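Local coordinates for PrgA (Enterococcus faecalis, PDB 6Z9K), which provides surface exclusion that protects enterococcal cells against unwanted conjugation, the part described here being its metal-binding CAP domain, at residues A[24-27]-A[28-32]; A[61-65]-A[66-70]; A[72-75]-A[76-80]; A[83-86]-A[87-90]; A[166-169]-A[170-174]. All coordinates share one frame; numbering follows the deposited sequence.

All five contacts are local, between neighbours along helices, a helical turn or a strand end, and together they sample the packed centre and two far edges of the CAP domain. Contacts 3 and 4 are successive parts of helix 70-90, with centres 16 Å apart. Contact 5, on helix 160-176, touches both: Ile167 packs on Leu76, Tyr79 and Thr80, and Leu171 on Leu83. Contact 2 leads into contact 3 through Trp63, whereas contact 1 lies across the chain's centre, 39 Å from contact 2 between centres. Of contacts 4 and 5, contact 5 lies closer to the magnesium ion, the side chain of Met170 being about 8 Å from it and that of Leu84 about 13 Å.

Contact 1 of 5, residues A[24-27]-A[28-32]; sequences ADYD and TKLSA
Asp25 and Lys29 meet in a local i to i+4 contact around a single helical turn, 26-29, at the surface of the domain just before helix 32-45. The evidence begins with the backbone: Asp25 O accepts from Thr28 N and from Lys29 N, each at 3.0 Å. The two donors approach differently, Lys29 N in the carbonyl plane and Thr28 N 46° above it. One residue further along, Leu30 N bonds to Tyr26 O at 3.0 Å.

The Lys29 chain, bent at three torsions, crosses the Asp25 carboxylate so that CE lies 3.1 Å from OD1 of Asp25, while NZ forms a salt bridge to the same oxygen at 3.4 Å. That oxygen also bonds to Ser23 OG, which helps fix the carboxylate. On another side of the turn, one water links Asp27 OD2 with Thr28 OG1; the other carboxylate oxygen of Asp27 bonds to His187. A second water donates to Asp27 O and, at 2.6 Å, to Leu30 O, bridging the exit of the turn.

Leu30 CD1 rests 3.9 Å from Tyr26 CB, and both side chains pack on Ile35 and Leu38 of helix 32-45, where the Tyr26 hydroxyl bonds to Glu39. Asp25 holds the N-cap position without a side-chain capping bond, and the whole is typical of a short helical turn leading into a longer helix, whose own N-cap is Ser31.

Contact 2 of 5, residues A[61-65]-A[66-70]; sequences VMWDI and QHLSA
Leu68 packs tightly against Trp63 across the turn that ends strand 62-64. Its CD2 methyl lies 3.7 Å from Trp63 CB and equally near CE3, while CD1 reaches CE3 of the same indole at 3.9 Å; the two side chains cross at about a right angle. CD2 also sits 3.2 Å from Asp64 O, the carbonyl that closes the turn.

The looser side faces water. A type I turn runs from Asp64 to His67, closed by His67 N bonding to Asp64 O at 2.9 Å, with the donor 50° above the carbonyl plane. With Asp64 CG trans to its backbone N (chi1 -171°), the carboxylate lies alongside His67, Asp64 CG 3.4 Å from His67 CB, but ND1 to OD2 is a weak bond, bent to 129°. Two waters link Asp64 OD1 to Gln66 NE2, and one of them also accepts from Gln66 N.

Strand 62-64 pairs antiparallel with strand 157-159, while Trp63 reaches Leu163 of helix 160-176 and Leu76 of helix 70-90, whose N-cap, Ser69, follows Leu68.

Contact 3 of 5, residues A[72-75]-A[76-80]; sequences QKKE and LSVYT
Lys74 and Val78 meet one helical turn apart, where Lys74 CG comes 4.1 Å from Val78 CG2. With CG of Lys74 trans to its own nitrogen (chi1 -172°), the chain starts out beside the carbonyl carbon, then bends at chi2 and chi3 and takes its ammonium to a salt bridge with Asp100. Val78 turns CG2 back over the preceding turn, 3.3 Å from Lys74 O, the carbonyl that accepts from Val78 N at 2.9 Å.

Ser77 OG, placed beside its backbone N by a chi1 of -76°, shares a water with Lys73 O and bonds to Val199 N as well. Thr80 doubles the load on Leu76 O: its OG1 donates at 2.9 Å and its N at 3.3 Å, from opposite faces of the carbonyl plane, which fixes the threonine's rotation.

Helix 70-90 is flanked on several sides: Leu76 touches Ile167 of helix 160-176 and Val199 of strand 196-202, Glu75 pairs with Lys160, and Lys73 and Ser77 pack on Ile103 of helix 100-112.

Contact 4 of 5, residues A[83-86]-A[87-90]; sequences LLND and VRKK
Arg88 N to Leu84 O at 2.8 Å, Lys89 N to Asn85 O at 2.7 Å and Lys90 N to Asp86 O at 3.3 Å make regular i to i+4 backbone bonds, the last the longest of the three, where the chain nears the end of helix 70-90. This is the C-terminal turn region of an alpha-helix in the CAP domain.

On one side Leu84 and Arg88 touch, Leu84 CG standing 3.9 Å from Arg88 CD. The arginine runs out straight to CD and then bends at chi3 (65°), and its buried guanidinium is satisfied by backbone carbonyls, with NE bonding to Ser94, NH1 to Leu189 and NH2 to Gln191. Three hydrogen bonds to backbone carbonyls thus tie the helix to the chain segments beyond it. Asn85 works similarly through both ends of its amide, to Leu96 N and Ala234 O.

Asp86 and Lys90 form the charged side. The lysine is extended past CG, with CG 3.4 Å from Asp86 O, and its ammonium also pairs with Glu240. Its direct salt bridge to Asp86 is long, and water does more of the joining: one molecule donates to Asp86 OD2 and accepts from Lys90 NZ at 2.8 Å.

Contact 5 of 5, residues A[166-169]-A[170-174]; sequences SIRK and MLVNM
Met170 opens the second half of this helical contact by curling back over Ile167, in the middle of helix 160-176. Its CG is trans to the backbone N, but chi3 of -5° eclipses the terminal methyl, turning CE to 3.8 Å from Ile167 CA and 4.2 Å from Ile167 CG1. The backbone N bonds to Ser166 O at 2.8 Å.

Leu171 comes next, bonding through N to Ile167 O and setting CD1 4.3 Å from Ile167 CG2, a looser apolar touch. Val172 follows on the arginine's side: CG2 lies 3.2 Å from Arg168 O and over one face of the Arg168 guanidinium, 4.1 Å from NH1. That guanidinium is held by the carbonyls of Lys14, Gly15 and Asn46, so the valine lies against a group already fixed by hydrogen bonds. The CB of Asn173 is directed at the preceding turn, and ND2 lies 4.0 Å from Lys169 CG and bonds to the Tyr150 hydroxyl. Met174 N then bonds to Met170 O, continuing the helix, while its side chain touches His185, a magnesium ligand.

Met170 packs on Ile212 and Ile214 of strand 211-217, Ile167 on the first and Leu171 on the second. The chemistry therefore splits by side: apolar packing on the sheet, and a buried arginine whose charge is probably eased by the three backbone carbonyls that receive it.

Contact 1 of 5, residues A[24-27]-A[28-32]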
loop_
_atom_site.group_PDB
_atom_site.type_symbol
_atom_site.label_atom_id
_atom_site.label_comp_id
_atom_site.label_asym_id
_atom_site.label_seq_id
_atom_site.Cartn_x
_atom_site.Cartn_y
_atom_site.Cartn_z
ATOM N N ALA A 24 -11.123 -0.354 -12.251
ATOM C CA ALA A 24 -10.190 -1.381 -11.767
ATOM C C ALA A 24 -9.636 -2.178 -12.961
ATOM O O ALA A 24 -8.603 -2.826 -12.779
ATOM C CB ALA A 24 -10.903 -2.258 -10.772
ATOM N N ASP A 25 -10.225 -2.031 -14.145
ATOM C CA ASP A 25 -9.812 -2.840 -15.323
ATOM C C ASP A 25 -9.684 -1.918 -16.529
ATOM O O ASP A 25 -9.949 -2.363 -17.671
ATOM C CB ASP A 25 -10.794 -3.995 -15.539
ATOM C CG ASP A 25 -12.237 -3.594 -15.684
ATOM O OD1 ASP A 25 -12.512 -2.399 -15.493
ATOM O OD2 ASP A 25 -13.078 -4.480 -16.052
ATOM N N TYR A 26 -9.245 -0.683 -16.324
ATOM C CA TYR A 26 -9.183 0.305 -17.429
ATOM C C TYR A 26 -8.271 -0.230 -18.555
ATOM O O TYR A 26 -8.425 0.187 -19.722
ATOM C CB TYR A 26 -8.757 1.681 -16.919
ATOM C CG TYR A 26 -7.291 1.875 -16.591
ATOM C CD1 TYR A 26 -6.347 2.094 -17.591
ATOM C CD2 TYR A 26 -6.883 1.954 -15.275
ATOM C CE1 TYR A 26 -5.012 2.303 -17.288
ATOM C CE2 TYR A 26 -5.539 2.145 -14.960
ATOM C CZ TYR A 26 -4.613 2.342 -15.970
ATOM O OH TYR A 26 -3.293 2.588 -15.664
ATOM N N ASP A 27 -7.292 -1.070 -18.197
ATOM C CA ASP A 27 -6.309 -1.582 -19.192
ATOM C C ASP A 27 -6.997 -2.425 -20.278
ATOM O O ASP A 27 -6.406 -2.566 -21.399
ATOM C CB ASP A 27 -5.189 -2.356 -18.471
ATOM C CG ASP A 27 -5.750 -3.462 -17.617
ATOM O OD1 ASP A 27 -6.438 -3.154 -16.625
ATOM O OD2 ASP A 27 -5.430 -4.641 -17.914
ATOM N N THR A 28 -8.150 -3.012 -19.998
ATOM C CA THR A 28 -8.923 -3.785 -20.990
ATOM C C THR A 28 -10.197 -3.062 -21.406
ATOM O O THR A 28 -10.678 -3.347 -22.508
ATOM C CB THR A 28 -9.215 -5.193 -20.489
ATOM O OG1 THR A 28 -9.809 -5.139 -19.201
ATOM C CG2 THR A 28 -7.974 -6.055 -20.431
ATOM N N LYS A 29 -10.720 -2.148 -20.590
ATOM C CA LYS A 29 -11.959 -1.452 -20.975
ATOM C C LYS A 29 -11.667 -0.347 -21.982
ATOM O O LYS A 29 -12.585 -0.042 -22.754
ATOM C CB LYS A 29 -12.692 -0.904 -19.751
ATOM C CG LYS A 29 -13.195 -2.019 -18.832
ATOM C CD LYS A 29 -14.544 -1.738 -18.174
ATOM C CE LYS A 29 -14.448 -0.636 -17.146
ATOM N NZ LYS A 29 -15.408 -0.802 -16.033
ATOM N N LEU A 30 -10.526 0.311 -21.913
ATOM C CA LEU A 30 -10.222 1.526 -22.682
ATOM C C LEU A 30 -9.332 1.174 -23.883
ATOM O O LEU A 30 -8.626 0.141 -23.866
ATOM C CB LEU A 30 -9.552 2.574 -21.801
ATOM C CG LEU A 30 -10.347 3.049 -20.570
ATOM C CD1 LEU A 30 -9.551 4.096 -19.834
ATOM C CD2 LEU A 30 -11.736 3.567 -20.965
ATOM N N SER A 31 -9.405 2.013 -24.907
ATOM C CA SER A 31 -8.537 1.928 -26.105
ATOM C C SER A 31 -7.093 2.267 -25.724
ATOM O O SER A 31 -6.872 2.887 -24.682
ATOM C CB SER A 31 -9.031 2.859 -27.182
ATOM O OG SER A 31 -8.742 4.237 -26.908
ATOM N N ALA A 32 -6.129 1.940 -26.594
ATOM C CA ALA A 32 -4.721 2.369 -26.446
ATOM C C ALA A 32 -4.622 3.877 -26.235
ATOM O O ALA A 32 -3.872 4.282 -25.310
ATOM C CB ALA A 32 -3.919 1.924 -27.659
HETATM O O HOH W 1 -7.932 -6.116 -17.254
HETATM O O HOH W 2 -6.911 -1.763 -24.329
#

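Contact 2 of 5, residues A[61-65]-A[66-70]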
loop_
_atom_site.group_PDB
_atom_site.type_symbol
_atom_site.label_atom_id
_atom_site.label_comp_id
_atom_site.label_asym_id
_atom_site.label_seq_id
_atom_site.Cartn_x
_atom_site.Cartn_y
_atom_site.Cartn_z
ATOM N N VAL A 61 10.886 13.443 12.215
ATOM C CA VAL A 61 10.498 12.206 12.951
ATOM C C VAL A 61 11.179 11.015 12.269
ATOM O O VAL A 61 10.773 10.637 11.152
ATOM C CB VAL A 61 8.974 12.029 13.058
ATOM C CG1 VAL A 61 8.623 10.781 13.853
ATOM C CG2 VAL A 61 8.308 13.244 13.673
ATOM N N MET A 62 12.196 10.429 12.899
ATOM C CA MET A 62 12.991 9.356 12.273
ATOM C C MET A 62 12.481 8.011 12.793
ATOM O O MET A 62 12.362 7.820 14.016
ATOM C CB MET A 62 14.489 9.529 12.537
ATOM C CG MET A 62 15.023 10.877 12.109
ATOM S SD MET A 62 14.655 11.257 10.361
ATOM C CE MET A 62 15.649 10.006 9.550
ATOM N N TRP A 63 12.189 7.094 11.873
ATOM C CA TRP A 63 11.719 5.725 12.156
ATOM C C TRP A 63 12.815 4.720 11.821
ATOM O O TRP A 63 13.396 4.797 10.743
ATOM C CB TRP A 63 10.460 5.449 11.319
ATOM C CG TRP A 63 9.233 6.125 11.840
ATOM C CD1 TRP A 63 9.131 7.182 12.689
ATOM C CD2 TRP A 63 7.901 5.745 11.509
ATOM N NE1 TRP A 63 7.817 7.441 12.959
ATOM C CE2 TRP A 63 7.042 6.586 12.231
ATOM C CE3 TRP A 63 7.372 4.708 10.731
ATOM C CZ2 TRP A 63 5.662 6.475 12.121
ATOM C CZ3 TRP A 63 6.007 4.622 10.598
ATOM C CH2 TRP A 63 5.172 5.478 11.309
ATOM N N ASP A 64 13.039 3.759 12.715
ATOM C CA ASP A 64 14.003 2.666 12.491
ATOM C C ASP A 64 13.196 1.529 11.869
ATOM O O ASP A 64 12.427 0.961 12.589
ATOM C CB ASP A 64 14.662 2.352 13.838
ATOM C CG ASP A 64 15.834 1.401 13.755
ATOM O OD1 ASP A 64 15.888 0.631 12.760
ATOM O OD2 ASP A 64 16.691 1.454 14.694
ATOM N N ILE A 65 13.331 1.253 10.569
ATOM C CA ILE A 65 12.402 0.371 9.788
ATOM C C ILE A 65 12.434 -1.059 10.358
ATOM O O ILE A 65 11.446 -1.729 10.188
ATOM C CB ILE A 65 12.678 0.398 8.271
ATOM C CG1 ILE A 65 13.995 -0.281 7.873
ATOM C CG2 ILE A 65 12.621 1.820 7.753
ATOM C CD1 ILE A 65 14.035 -0.707 6.409
ATOM N N GLN A 66 13.513 -1.482 11.027
ATOM C CA GLN A 66 13.588 -2.823 11.688
ATOM C C GLN A 66 13.411 -2.689 13.211
ATOM O O GLN A 66 13.947 -3.530 13.951
ATOM C CB GLN A 66 14.922 -3.511 11.375
ATOM C CG GLN A 66 15.063 -4.040 9.951
ATOM C CD GLN A 66 16.460 -4.559 9.668
ATOM O OE1 GLN A 66 16.629 -5.669 9.155
ATOM N NE2 GLN A 66 17.471 -3.757 9.981
ATOM N N HIS A 67 12.728 -1.668 13.706
ATOM C CA HIS A 67 12.573 -1.416 15.164
ATOM C C HIS A 67 11.256 -0.684 15.432
ATOM O O HIS A 67 11.131 0.023 16.461
ATOM C CB HIS A 67 13.760 -0.583 15.669
ATOM C CG HIS A 67 14.657 -1.221 16.683
ATOM N ND1 HIS A 67 16.027 -1.315 16.489
ATOM C CD2 HIS A 67 14.419 -1.727 17.917
ATOM C CE1 HIS A 67 16.584 -1.890 17.535
ATOM N NE2 HIS A 67 15.620 -2.160 18.426
ATOM N N LEU A 68 10.297 -0.760 14.517
ATOM C CA LEU A 68 9.146 0.148 14.677
ATOM C C LEU A 68 8.367 -0.348 15.882
ATOM O O LEU A 68 8.201 -1.597 16.003
ATOM C CB LEU A 68 8.225 0.134 13.466
ATOM C CG LEU A 68 8.746 0.704 12.157
ATOM C CD1 LEU A 68 7.568 0.804 11.192
ATOM C CD2 LEU A 68 9.438 2.063 12.353
ATOM N N SER A 69 7.809 0.587 16.627
ATOM C CA SER A 69 6.891 0.307 17.753
ATOM C C SER A 69 5.578 -0.225 17.188
ATOM O O SER A 69 5.294 -0.033 15.965
ATOM C CB SER A 69 6.651 1.539 18.587
ATOM O OG SER A 69 5.821 2.471 17.907
ATOM N N ALA A 70 4.761 -0.806 18.054
ATOM C CA ALA A 70 3.411 -1.278 17.674
ATOM C C ALA A 70 2.581 -0.106 17.118
ATOM O O ALA A 70 1.888 -0.271 16.092
ATOM C CB ALA A 70 2.764 -1.930 18.861
HETATM O O HOH W 3 16.288 -0.933 10.444
HETATM O O HOH W 4 18.085 -1.592 12.098
HETATM O O HOH W 5 9.905 -2.739 12.622
#

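Contact 3 of 5, residues A[72-75]-A[76-80]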
loop_
_atom_site.group_PDB
_atom_site.type_symbol
_atom_site.label_atom_id
_atom_site.label_comp_id
_atom_site.label_asym_id
_atom_site.label_seq_id
_atom_site.Cartn_x
_atom_site.Cartn_y
_atom_site.Cartn_z
ATOM N N GLN A 72 3.613 2.668 15.717
ATOM C CA GLN A 72 4.189 3.152 14.442
ATOM C C GLN A 72 3.762 2.161 13.339
ATOM O O GLN A 72 3.384 2.597 12.244
ATOM C CB GLN A 72 5.703 3.297 14.556
ATOM C CG GLN A 72 6.153 4.469 15.401
ATOM C CD GLN A 72 7.654 4.440 15.541
ATOM O OE1 GLN A 72 8.249 3.372 15.519
ATOM N NE2 GLN A 72 8.271 5.603 15.670
ATOM N N LYS A 73 3.804 0.865 13.610
ATOM C CA LYS A 73 3.309 -0.133 12.617
ATOM C C LYS A 73 1.839 0.144 12.310
ATOM O O LYS A 73 1.434 0.074 11.101
ATOM C CB LYS A 73 3.482 -1.555 13.159
ATOM C CG LYS A 73 4.925 -1.943 13.338
ATOM C CD LYS A 73 5.123 -3.377 13.793
ATOM C CE LYS A 73 6.583 -3.740 13.692
ATOM N NZ LYS A 73 6.834 -5.060 14.277
ATOM N N LYS A 74 1.019 0.386 13.333
ATOM C CA LYS A 74 -0.420 0.596 13.092
ATOM C C LYS A 74 -0.586 1.882 12.280
ATOM O O LYS A 74 -1.320 1.848 11.295
ATOM C CB LYS A 74 -1.226 0.592 14.380
ATOM C CG LYS A 74 -2.744 0.622 14.158
ATOM C CD LYS A 74 -3.510 -0.134 15.249
ATOM C CE LYS A 74 -3.217 -1.630 15.188
ATOM N NZ LYS A 74 -4.062 -2.467 16.083
ATOM N N GLU A 75 0.156 2.948 12.591
ATOM C CA GLU A 75 0.034 4.234 11.852
ATOM C C GLU A 75 0.346 3.999 10.378
ATOM O O GLU A 75 -0.359 4.553 9.522
ATOM C CB GLU A 75 0.980 5.309 12.380
ATOM C CG GLU A 75 0.559 5.925 13.688
ATOM C CD GLU A 75 1.593 6.934 14.187
ATOM O OE1 GLU A 75 2.031 6.818 15.369
ATOM O OE2 GLU A 75 2.012 7.790 13.347
ATOM N N LEU A 76 1.424 3.293 10.095
ATOM C CA LEU A 76 1.888 3.017 8.723
ATOM C C LEU A 76 0.793 2.296 7.944
ATOM O O LEU A 76 0.527 2.705 6.809
ATOM C CB LEU A 76 3.171 2.206 8.777
ATOM C CG LEU A 76 3.944 2.121 7.469
ATOM C CD1 LEU A 76 4.490 3.484 7.071
ATOM C CD2 LEU A 76 5.019 1.037 7.526
ATOM N N SER A 77 0.165 1.296 8.545
ATOM C CA SER A 77 -0.898 0.512 7.873
ATOM C C SER A 77 -2.158 1.378 7.705
ATOM O O SER A 77 -2.745 1.321 6.621
ATOM C CB SER A 77 -1.213 -0.741 8.634
ATOM O OG SER A 77 -0.193 -1.720 8.426
ATOM N N VAL A 78 -2.502 2.154 8.718
ATOM C CA VAL A 78 -3.736 2.968 8.643
ATOM C C VAL A 78 -3.531 4.028 7.569
ATOM O O VAL A 78 -4.469 4.289 6.779
ATOM C CB VAL A 78 -4.133 3.577 9.995
ATOM C CG1 VAL A 78 -5.215 4.611 9.779
ATOM C CG2 VAL A 78 -4.561 2.526 10.989
ATOM N N TYR A 79 -2.359 4.674 7.509
ATOM C CA TYR A 79 -2.084 5.741 6.516
ATOM C C TYR A 79 -2.318 5.219 5.100
ATOM O O TYR A 79 -3.043 5.788 4.270
ATOM C CB TYR A 79 -0.645 6.201 6.642
ATOM C CG TYR A 79 -0.189 7.036 5.488
ATOM C CD1 TYR A 79 -0.522 8.376 5.379
ATOM C CD2 TYR A 79 0.569 6.507 4.483
ATOM C CE1 TYR A 79 -0.095 9.149 4.314
ATOM C CE2 TYR A 79 0.991 7.252 3.400
ATOM C CZ TYR A 79 0.655 8.588 3.288
ATOM O OH TYR A 79 1.116 9.350 2.240
ATOM N N THR A 80 -1.778 4.022 4.860
ATOM C CA THR A 80 -1.799 3.400 3.523
ATOM C C THR A 80 -3.214 2.930 3.181
ATOM O O THR A 80 -3.698 3.178 2.082
ATOM C CB THR A 80 -0.843 2.215 3.486
ATOM O OG1 THR A 80 0.455 2.608 3.957
ATOM C CG2 THR A 80 -0.766 1.624 2.094
HETATM O O HOH W 6 2.131 -2.066 9.716
#

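Contact 4 of 5, residues A[83-86]-A[87-90]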
loop_
_atom_site.group_PDB
_atom_site.type_symbol
_atom_site.label_atom_id
_atom_site.label_comp_id
_atom_site.label_asym_id
_atom_site.label_seq_id
_atom_site.Cartn_x
_atom_site.Cartn_y
_atom_site.Cartn_z
ATOM N N LEU A 83 -5.543 5.759 2.168
ATOM C CA LEU A 83 -5.393 6.194 0.769
ATOM C C LEU A 83 -6.056 5.186 -0.171
ATOM O O LEU A 83 -6.762 5.617 -1.129
ATOM C CB LEU A 83 -3.912 6.324 0.400
ATOM C CG LEU A 83 -3.168 7.396 1.176
ATOM C CD1 LEU A 83 -1.699 7.473 0.692
ATOM C CD2 LEU A 83 -3.841 8.738 1.087
ATOM N N LEU A 84 -5.815 3.908 0.027
ATOM C CA LEU A 84 -6.354 2.895 -0.892
ATOM C C LEU A 84 -7.877 2.798 -0.756
ATOM O O LEU A 84 -8.559 2.649 -1.785
ATOM C CB LEU A 84 -5.655 1.562 -0.655
ATOM C CG LEU A 84 -6.049 0.466 -1.619
ATOM C CD1 LEU A 84 -5.814 0.862 -3.089
ATOM C CD2 LEU A 84 -5.274 -0.815 -1.284
ATOM N N ASN A 85 -8.391 2.851 0.448
ATOM C CA ASN A 85 -9.854 2.754 0.691
ATOM C C ASN A 85 -10.555 3.948 0.032
ATOM O O ASN A 85 -11.707 3.783 -0.405
ATOM C CB ASN A 85 -10.237 2.711 2.159
ATOM C CG ASN A 85 -10.163 1.319 2.741
ATOM O OD1 ASN A 85 -10.167 0.362 1.957
ATOM N ND2 ASN A 85 -10.221 1.225 4.079
ATOM N N ASP A 86 -9.920 5.101 -0.022
ATOM C CA ASP A 86 -10.534 6.286 -0.665
ATOM C C ASP A 86 -10.816 5.910 -2.129
ATOM O O ASP A 86 -11.906 6.182 -2.621
ATOM C CB ASP A 86 -9.653 7.498 -0.430
ATOM C CG ASP A 86 -10.120 8.769 -1.119
ATOM O OD1 ASP A 86 -11.199 9.213 -0.767
ATOM O OD2 ASP A 86 -9.391 9.284 -1.999
ATOM N N VAL A 87 -9.857 5.310 -2.816
ATOM C CA VAL A 87 -10.015 4.915 -4.229
ATOM C C VAL A 87 -11.039 3.785 -4.283
ATOM O O VAL A 87 -11.964 3.798 -5.087
ATOM C CB VAL A 87 -8.658 4.485 -4.795
ATOM C CG1 VAL A 87 -8.757 3.927 -6.184
ATOM C CG2 VAL A 87 -7.689 5.642 -4.747
ATOM N N ARG A 88 -10.889 2.777 -3.421
ATOM C CA ARG A 88 -11.776 1.586 -3.479
ATOM C C ARG A 88 -13.231 2.015 -3.254
ATOM O O ARG A 88 -14.126 1.520 -4.004
ATOM C CB ARG A 88 -11.315 0.557 -2.454
ATOM C CG ARG A 88 -10.042 -0.139 -2.900
ATOM C CD ARG A 88 -9.568 -1.193 -1.931
ATOM N NE ARG A 88 -10.481 -2.326 -1.785
ATOM C CZ ARG A 88 -10.459 -3.448 -2.481
ATOM N NH1 ARG A 88 -9.480 -3.734 -3.327
ATOM N NH2 ARG A 88 -11.432 -4.316 -2.305
ATOM N N LYS A 89 -13.491 2.921 -2.310
ATOM C CA LYS A 89 -14.857 3.373 -2.014
ATOM C C LYS A 89 -15.399 4.104 -3.261
ATOM O O LYS A 89 -16.594 3.876 -3.642
ATOM C CB LYS A 89 -14.889 4.287 -0.790
ATOM C CG LYS A 89 -16.306 4.701 -0.398
ATOM C CD LYS A 89 -16.329 5.409 0.909
ATOM C CE LYS A 89 -17.740 5.539 1.438
ATOM N NZ LYS A 89 -17.773 6.449 2.613
ATOM N N LYS A 90 -14.589 4.891 -3.942
ATOM C CA LYS A 90 -15.116 5.623 -5.132
ATOM C C LYS A 90 -15.533 4.608 -6.194
ATOM O O LYS A 90 -16.493 4.894 -6.927
ATOM C CB LYS A 90 -14.082 6.596 -5.674
ATOM C CG LYS A 90 -13.928 7.812 -4.765
ATOM C CD LYS A 90 -12.813 8.728 -5.159
ATOM C CE LYS A 90 -12.771 9.993 -4.308
ATOM N NZ LYS A 90 -11.628 10.849 -4.735
HETATM O O HOH W 7 -10.160 12.000 -1.798
HETATM O O HOH W 8 -9.388 9.127 -4.524
#

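Contact 5 of 5, residues A[166-169]-A[170-174]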
loop_
_atom_site.group_PDB
_atom_site.type_symbol
_atom_site.label_atom_id
_atom_site.label_comp_id
_atom_site.label_asym_id
_atom_site.label_seq_id
_atom_site.Cartn_x
_atom_site.Cartn_y
_atom_site.Cartn_z
ATOM N N SER A 166 6.809 8.137 -0.043
ATOM C CA SER A 166 7.146 6.949 -0.861
ATOM C C SER A 166 5.905 6.083 -1.069
ATOM O O SER A 166 5.699 5.542 -2.155
ATOM C CB SER A 166 8.235 6.185 -0.140
ATOM O OG SER A 166 9.455 6.945 -0.096
ATOM N N ILE A 167 5.146 5.878 -0.008
ATOM C CA ILE A 167 3.934 5.031 -0.088
ATOM C C ILE A 167 2.947 5.656 -1.059
ATOM O O ILE A 167 2.380 4.913 -1.908
ATOM C CB ILE A 167 3.351 4.746 1.303
ATOM C CG1 ILE A 167 4.268 3.804 2.079
ATOM C CG2 ILE A 167 1.924 4.246 1.153
ATOM C CD1 ILE A 167 3.948 3.732 3.529
ATOM N N ARG A 168 2.716 6.958 -0.982
ATOM C CA ARG A 168 1.725 7.525 -1.915
ATOM C C ARG A 168 2.261 7.385 -3.344
ATOM O O ARG A 168 1.469 7.104 -4.231
ATOM C CB ARG A 168 1.423 8.976 -1.565
ATOM C CG ARG A 168 0.275 9.526 -2.402
ATOM C CD ARG A 168 0.114 11.020 -2.132
ATOM N NE ARG A 168 -1.046 11.586 -2.809
ATOM C CZ ARG A 168 -1.071 12.091 -4.037
ATOM N NH1 ARG A 168 -0.000 12.153 -4.776
ATOM N NH2 ARG A 168 -2.195 12.593 -4.525
ATOM N N LYS A 169 3.536 7.627 -3.596
ATOM C CA LYS A 169 4.141 7.560 -4.948
ATOM C C LYS A 169 3.993 6.124 -5.445
ATOM O O LYS A 169 3.650 5.912 -6.608
ATOM C CB LYS A 169 5.619 7.989 -4.928
ATOM C CG LYS A 169 6.206 8.107 -6.324
ATOM C CD LYS A 169 7.579 8.716 -6.291
ATOM C CE LYS A 169 8.361 8.432 -7.559
ATOM N NZ LYS A 169 9.826 8.703 -7.374
ATOM N N MET A 170 4.271 5.152 -4.577
ATOM C CA MET A 170 4.097 3.723 -4.926
ATOM C C MET A 170 2.654 3.426 -5.327
ATOM O O MET A 170 2.434 2.784 -6.365
ATOM C CB MET A 170 4.540 2.838 -3.750
ATOM C CG MET A 170 4.302 1.387 -3.989
ATOM S SD MET A 170 4.649 0.458 -2.483
ATOM C CE MET A 170 5.260 1.775 -1.454
ATOM N N LEU A 171 1.667 3.895 -4.574
ATOM C CA LEU A 171 0.263 3.623 -4.954
ATOM C C LEU A 171 -0.054 4.302 -6.278
ATOM O O LEU A 171 -0.751 3.698 -7.077
ATOM C CB LEU A 171 -0.679 4.106 -3.841
ATOM C CG LEU A 171 -0.618 3.315 -2.531
ATOM C CD1 LEU A 171 -1.442 3.991 -1.441
ATOM C CD2 LEU A 171 -1.046 1.871 -2.746
ATOM N N VAL A 172 0.400 5.535 -6.478
ATOM C CA VAL A 172 0.121 6.296 -7.732
ATOM C C VAL A 172 0.685 5.483 -8.885
ATOM O O VAL A 172 0.016 5.349 -9.918
ATOM C CB VAL A 172 0.685 7.716 -7.649
ATOM C CG1 VAL A 172 0.799 8.408 -8.967
ATOM C CG2 VAL A 172 -0.113 8.549 -6.656
ATOM N N ASN A 173 1.890 4.979 -8.716
ATOM C CA ASN A 173 2.572 4.250 -9.807
ATOM C C ASN A 173 1.872 2.925 -10.080
ATOM O O ASN A 173 1.813 2.547 -11.290
ATOM C CB ASN A 173 4.055 4.063 -9.476
ATOM C CG ASN A 173 4.860 5.323 -9.701
ATOM O OD1 ASN A 173 4.401 6.294 -10.319
ATOM N ND2 ASN A 173 6.086 5.280 -9.179
ATOM N N MET A 174 1.349 2.271 -9.065
ATOM C CA MET A 174 0.666 0.994 -9.249
ATOM C C MET A 174 -0.723 1.218 -9.854
ATOM O O MET A 174 -1.132 0.407 -10.660
ATOM C CB MET A 174 0.570 0.231 -7.944
ATOM C CG MET A 174 1.927 -0.319 -7.537
ATOM S SD MET A 174 1.825 -1.181 -5.937
ATOM C CE MET A 174 3.447 -1.934 -5.913
#